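Local coordinates for protein poly(ADP-ribose) glycohydrolase (PDB 3SIG) that hydrolyses the ribose-ribose glycosidic bonds of poly(ADP-ribose) as a bacterial member of the macrodomain clan, at residues Val69-Thr74 against Pro265-Phe270. Sequence-based numbering, arbitrary orientation.
Sequences VTEETT and PRHAAF. With AR6 ([(2R,3S,4R,5R)-5-(6-aminopurin-9-yl)-3,4-dihydroxy-oxolan-2-yl]methyl [hydroxy-[[(2R,3S,4R,5S)-3,4,5-trihydroxyoxolan-2-yl]methoxy]phosphoryl] hydrogen phosphate), chain B.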
ATOM      1  N   VAL A  69       4.711  15.763   3.138  1.00 15.93           N
ATOM      2  CA  VAL A  69       3.726  15.530   2.094  1.00 14.41           C
ATOM      3  C   VAL A  69       4.438  15.820   0.797  1.00 13.80           C
ATOM      4  O   VAL A  69       5.011  16.909   0.641  1.00 15.94           O
ATOM      5  CB  VAL A  69       2.494  16.431   2.225  1.00 14.85           C
ATOM      6  CG1 VAL A  69       1.524  16.153   1.087  1.00 15.63           C
ATOM      7  CG2 VAL A  69       1.821  16.188   3.558  1.00 16.12           C
ATOM      8  N   THR A  70       4.412  14.876  -0.142  1.00 13.38           N
ATOM      9  CA  THR A  70       5.086  15.053  -1.423  1.00 13.08           C
ATOM     10  C   THR A  70       4.159  14.638  -2.541  1.00 13.02           C
ATOM     11  O   THR A  70       3.114  14.011  -2.279  1.00 12.59           O
ATOM     12  CB  THR A  70       6.384  14.247  -1.532  1.00 12.19           C
ATOM     13  OG1 THR A  70       6.049  12.856  -1.665  1.00 14.07           O
ATOM     14  CG2 THR A  70       7.258  14.451  -0.327  1.00 17.15           C
ATOM     15  N   GLU A  71       4.544  14.986  -3.765  1.00 13.64           N
ATOM     16  CA  GLU A  71       3.808  14.532  -4.955  1.00 14.52           C
ATOM     17  C   GLU A  71       4.395  13.260  -5.565  1.00 16.05           C
ATOM     18  O   GLU A  71       4.072  12.905  -6.711  1.00 16.09           O
ATOM     19  CB  GLU A  71       3.709  15.635  -6.015  1.00 18.95           C
ATOM     20  CG  GLU A  71       2.746  16.775  -5.587  1.00 27.73           C
ATOM     21  CD  GLU A  71       2.312  17.697  -6.729  1.00 32.47           C
ATOM     22  OE1 GLU A  71       1.195  17.524  -7.307  1.00 24.38           O
ATOM     23  OE2 GLU A  71       3.100  18.620  -7.013  1.00 29.47           O
ATOM     24  N   GLU A  72       5.235  12.581  -4.797  1.00 13.06           N
ATOM     25  CA  GLU A  72       5.810  11.327  -5.216  1.00 13.11           C
ATOM     26  C   GLU A  72       4.767  10.256  -5.329  1.00 11.03           C
ATOM     27  O   GLU A  72       3.784  10.225  -4.603  1.00 10.46           O
ATOM     28  CB  GLU A  72       6.846  10.850  -4.194  1.00 13.25           C
ATOM     29  CG  GLU A  72       8.088  11.711  -4.127  1.00 14.09           C
ATOM     30  CD  GLU A  72       8.932  11.416  -2.922  1.00 13.16           C
ATOM     31  OE1 GLU A  72       8.421  11.543  -1.799  1.00 13.54           O
ATOM     32  OE2 GLU A  72      10.109  11.055  -3.105  1.00 16.93           O
ATOM     33  N   THR A  73       5.023   9.303  -6.206  1.00 10.45           N
ATOM     34  CA  THR A  73       4.331   8.034  -6.142  1.00 10.11           C
ATOM     35  C   THR A  73       4.767   7.297  -4.872  1.00  9.33           C
ATOM     36  O   THR A  73       5.823   7.568  -4.278  1.00  9.52           O
ATOM     37  CB  THR A  73       4.674   7.124  -7.324  1.00 10.20           C
ATOM     38  OG1 THR A  73       6.079   6.856  -7.275  1.00 10.69           O
ATOM     39  CG2 THR A  73       4.336   7.776  -8.648  1.00 12.85           C
ATOM     40  N   THR A  74       3.962   6.327  -4.467  1.00  8.48           N
ATOM     41  CA  THR A  74       4.317   5.445  -3.353  1.00  9.07           C
ATOM     42  C   THR A  74       5.716   4.886  -3.541  1.00  8.14           C
ATOM     43  O   THR A  74       6.556   4.916  -2.629  1.00  9.09           O
ATOM     44  CB  THR A  74       3.316   4.301  -3.223  1.00  8.40           C
ATOM     45  OG1 THR A  74       1.980   4.845  -3.223  1.00  8.01           O
ATOM     46  CG2 THR A  74       3.557   3.470  -1.965  1.00  8.09           C
ATOM     47  N   PRO A 265      -6.354  17.364  -6.185  1.00 13.41           N
ATOM     48  CA  PRO A 265      -7.107  17.631  -4.956  1.00 14.13           C
ATOM     49  C   PRO A 265      -6.737  16.705  -3.789  1.00 14.89           C
ATOM     50  O   PRO A 265      -6.797  17.082  -2.615  1.00 14.29           O
ATOM     51  CB  PRO A 265      -8.570  17.413  -5.385  1.00 13.90           C
ATOM     52  CG  PRO A 265      -8.474  16.620  -6.619  1.00 16.09           C
ATOM     53  CD  PRO A 265      -7.246  17.050  -7.313  1.00 15.75           C
ATOM     54  N   ARG A 266      -6.345  15.468  -4.074  1.00 12.98           N
ATOM     55  CA  ARG A 266      -5.952  14.570  -2.999  1.00 12.47           C
ATOM     56  C   ARG A 266      -4.678  15.091  -2.355  1.00 12.27           C
ATOM     57  O   ARG A 266      -4.526  15.032  -1.113  1.00 12.99           O
ATOM     58  CB  ARG A 266      -5.752  13.125  -3.504  1.00 13.09           C
ATOM     59  CG  ARG A 266      -7.016  12.257  -3.483  1.00 14.00           C
ATOM     60  CD  ARG A 266      -8.129  12.657  -4.399  1.00 14.24           C
ATOM     61  NE  ARG A 266      -7.781  12.726  -5.819  1.00 14.61           N
ATOM     62  CZ  ARG A 266      -8.476  12.178  -6.810  1.00 14.55           C
ATOM     63  NH1 ARG A 266      -9.512  11.396  -6.564  1.00 15.24           N
ATOM     64  NH2 ARG A 266      -8.111  12.385  -8.071  1.00 16.75           N
ATOM     65  N   HIS A 267      -3.744  15.556  -3.172  1.00 11.36           N
ATOM     66  CA  HIS A 267      -2.501  16.076  -2.669  1.00 13.63           C
ATOM     67  C   HIS A 267      -2.767  17.342  -1.893  1.00 14.21           C
ATOM     68  O   HIS A 267      -2.213  17.533  -0.808  1.00 15.31           O
ATOM     69  CB  HIS A 267      -1.493  16.317  -3.795  1.00 13.43           C
ATOM     70  CG  HIS A 267      -0.264  17.030  -3.332  1.00 13.96           C
ATOM     71  ND1 HIS A 267      -0.179  18.406  -3.304  1.00 17.54           N
ATOM     72  CD2 HIS A 267       0.906  16.570  -2.822  1.00 15.13           C
ATOM     73  CE1 HIS A 267       0.989  18.762  -2.802  1.00 19.91           C
ATOM     74  NE2 HIS A 267       1.668  17.669  -2.506  1.00 18.69           N
ATOM     75  N   ALA A 268      -3.613  18.202  -2.423  1.00 14.51           N
ATOM     76  CA  ALA A 268      -3.920  19.453  -1.745  1.00 15.17           C
ATOM     77  C   ALA A 268      -4.496  19.236  -0.348  1.00 13.31           C
ATOM     78  O   ALA A 268      -4.163  19.960   0.578  1.00 14.41           O
ATOM     79  CB  ALA A 268      -4.866  20.279  -2.591  1.00 19.46           C
ATOM     80  N   ALA A 269      -5.361  18.244  -0.171  1.00 13.96           N
ATOM     81  CA  ALA A 269      -5.973  17.991   1.132  1.00 12.60           C
ATOM     82  C   ALA A 269      -4.925  17.563   2.147  1.00 12.07           C
ATOM     83  O   ALA A 269      -4.956  17.998   3.297  1.00 13.32           O
ATOM     84  CB  ALA A 269      -7.045  16.920   1.018  1.00 14.42           C
ATOM     85  N   PHE A 270      -3.990  16.728   1.725  1.00 11.94           N
ATOM     86  CA  PHE A 270      -2.930  16.300   2.625  1.00 10.91           C
ATOM     87  C   PHE A 270      -1.944  17.432   2.912  1.00 13.87           C
ATOM     88  O   PHE A 270      -1.536  17.615   4.069  1.00 13.76           O
ATOM     89  CB  PHE A 270      -2.215  15.048   2.099  1.00 12.31           C
ATOM     90  CG  PHE A 270      -2.964  13.782   2.410  1.00 10.39           C
ATOM     91  CD1 PHE A 270      -2.584  12.971   3.472  1.00 10.50           C
ATOM     92  CD2 PHE A 270      -4.092  13.430   1.685  1.00 10.92           C
ATOM     93  CE1 PHE A 270      -3.319  11.824   3.763  1.00 10.58           C
ATOM     94  CE2 PHE A 270      -4.822  12.309   2.007  1.00 11.79           C
ATOM     95  CZ  PHE A 270      -4.426  11.505   3.039  1.00 10.88           C
TER
HETATM   96  N1  AR6 B 280       1.296   6.819  -5.656  1.00  9.49           N
HETATM   97  C2  AR6 B 280       0.775   7.685  -4.793  1.00 10.25           C
HETATM   98  N3  AR6 B 280      -0.493   8.186  -4.831  1.00  8.90           N
HETATM   99  C4  AR6 B 280      -1.235   7.698  -5.852  1.00 10.35           C
HETATM  100  C5  AR6 B 280      -0.720   6.754  -6.809  1.00  9.51           C
HETATM  101  C6  AR6 B 280       0.576   6.347  -6.636  1.00  9.54           C
HETATM  102  N6  AR6 B 280       1.143   5.450  -7.543  1.00 11.25           N
HETATM  103  N7  AR6 B 280      -1.809   6.469  -7.708  1.00 10.07           N
HETATM  104  C8  AR6 B 280      -2.803   7.200  -7.329  1.00 10.32           C
HETATM  105  N9  AR6 B 280      -2.552   7.968  -6.231  1.00  9.56           N
HETATM  106  PA  AR6 B 280      -6.342   4.679  -5.637  1.00 10.02           P
HETATM  107  PB  AR6 B 280      -8.287   3.634  -3.637  1.00  9.49           P
HETATM  108  C1' AR6 B 280      -3.383   8.894  -5.466  1.00 10.60           C
HETATM  109  O1A AR6 B 280      -7.484   5.208  -6.429  1.00 11.74           O
HETATM  110  O1B AR6 B 280      -7.951   3.088  -2.263  1.00  9.97           O
HETATM  111  C1D AR6 B 280      -7.384  -0.211  -7.262  1.00 10.70           C
HETATM  112  O1D AR6 B 280      -7.951  -0.711  -8.441  1.00 12.62           O
HETATM  113  C2' AR6 B 280      -4.503   9.523  -6.267  1.00  9.74           C
HETATM  114  O2' AR6 B 280      -4.724  10.835  -5.830  1.00 12.26           O
HETATM  115  O2A AR6 B 280      -5.376   3.747  -6.322  1.00 10.77           O
HETATM  116  O2B AR6 B 280      -9.192   4.816  -3.727  1.00 10.19           O
HETATM  117  C2D AR6 B 280      -7.429  -1.290  -6.252  1.00 11.61           C
HETATM  118  O2D AR6 B 280      -6.990  -2.544  -6.646  1.00  9.81           O
HETATM  119  C3' AR6 B 280      -5.661   8.665  -5.908  1.00 11.11           C
HETATM  120  O3' AR6 B 280      -6.871   9.346  -5.971  1.00 12.06           O
HETATM  121  O3A AR6 B 280      -6.887   4.019  -4.297  1.00  9.27           O
HETATM  122  C3D AR6 B 280      -8.696  -1.087  -5.537  1.00  9.66           C
HETATM  123  O3D AR6 B 280      -9.627  -1.838  -6.271  1.00 13.34           O
HETATM  124  C4' AR6 B 280      -5.376   8.200  -4.509  1.00 10.59           C
HETATM  125  O4' AR6 B 280      -3.977   8.287  -4.348  1.00  9.66           O
HETATM  126  C4D AR6 B 280      -8.903   0.381  -5.651  1.00  9.86           C
HETATM  127  O4D AR6 B 280      -8.182   0.851  -6.780  1.00 11.50           O
HETATM  128  C5' AR6 B 280      -5.873   6.805  -4.158  1.00 10.40           C
HETATM  129  O5' AR6 B 280      -5.383   5.852  -5.087  1.00 10.44           O
HETATM  130  C5D AR6 B 280      -8.491   1.158  -4.401  1.00  9.41           C
HETATM  131  O5D AR6 B 280      -8.878   2.508  -4.574  1.00  9.55           O
HETATM  132  O   HOH W   1       4.171  18.455  -1.494  1.00 22.70           O
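Val69 and Glu71 face Phe270 and His267 where the end of edge strand 66-70 and the loop after it pass the first turns of helix 265-273. The backbones come closest at Val69 and Phe270, with CA atoms 6.7 Å apart, and at Glu71 and His267. No direct polar bond joins the segments; one water does, donating to Val69 O and hydrogen-bonded to His267 NE2 in the plane of the imidazole.

His267 carries most of the contact. Its CG stands anti to the backbone N (chi1 172°), on the side of the strand end, and the ring beyond it meets Val69, Thr70 and Glu71. Glu71 CG lies over one face, off centre toward CD2 and NE2, in a CH-pi contact 3.5 Å from the ring centroid, and the two side chains cross at about a right angle. At the rim, Thr70 O approaches His267 CD2 at 3.4 Å, close to the ring plane. Val69 CG1 comes to His267 NE2 obliquely at 3.9 Å and also touches Phe270 CB at 4.0 Å, while its other methyl, CG2, rests against Phe270 O. The Phe270 ring turns away from Val69 to meet Phe255 and helix 229-240. Glu71 OE1 stands 4.3 Å from His267 ND1, near enough that the carboxylate might favour a protonated ring.

Beyond Thr70, whose OG1 accepts from Glu72 N in an ST turn and donates to Glu72 OE1, the loop leads to the start of helix 74-84, where Thr74 N donates to AR6 N1 of the adenine at 3.0 Å. At the ribose, the Arg266 guanidinium, salt-bridged to Asp259, has AR6 O3' over its centre. The contact thus joins the outer strand of a macrodomain sheet to the C-terminal helix beside the adenosine end of the ADP-ribose pocket.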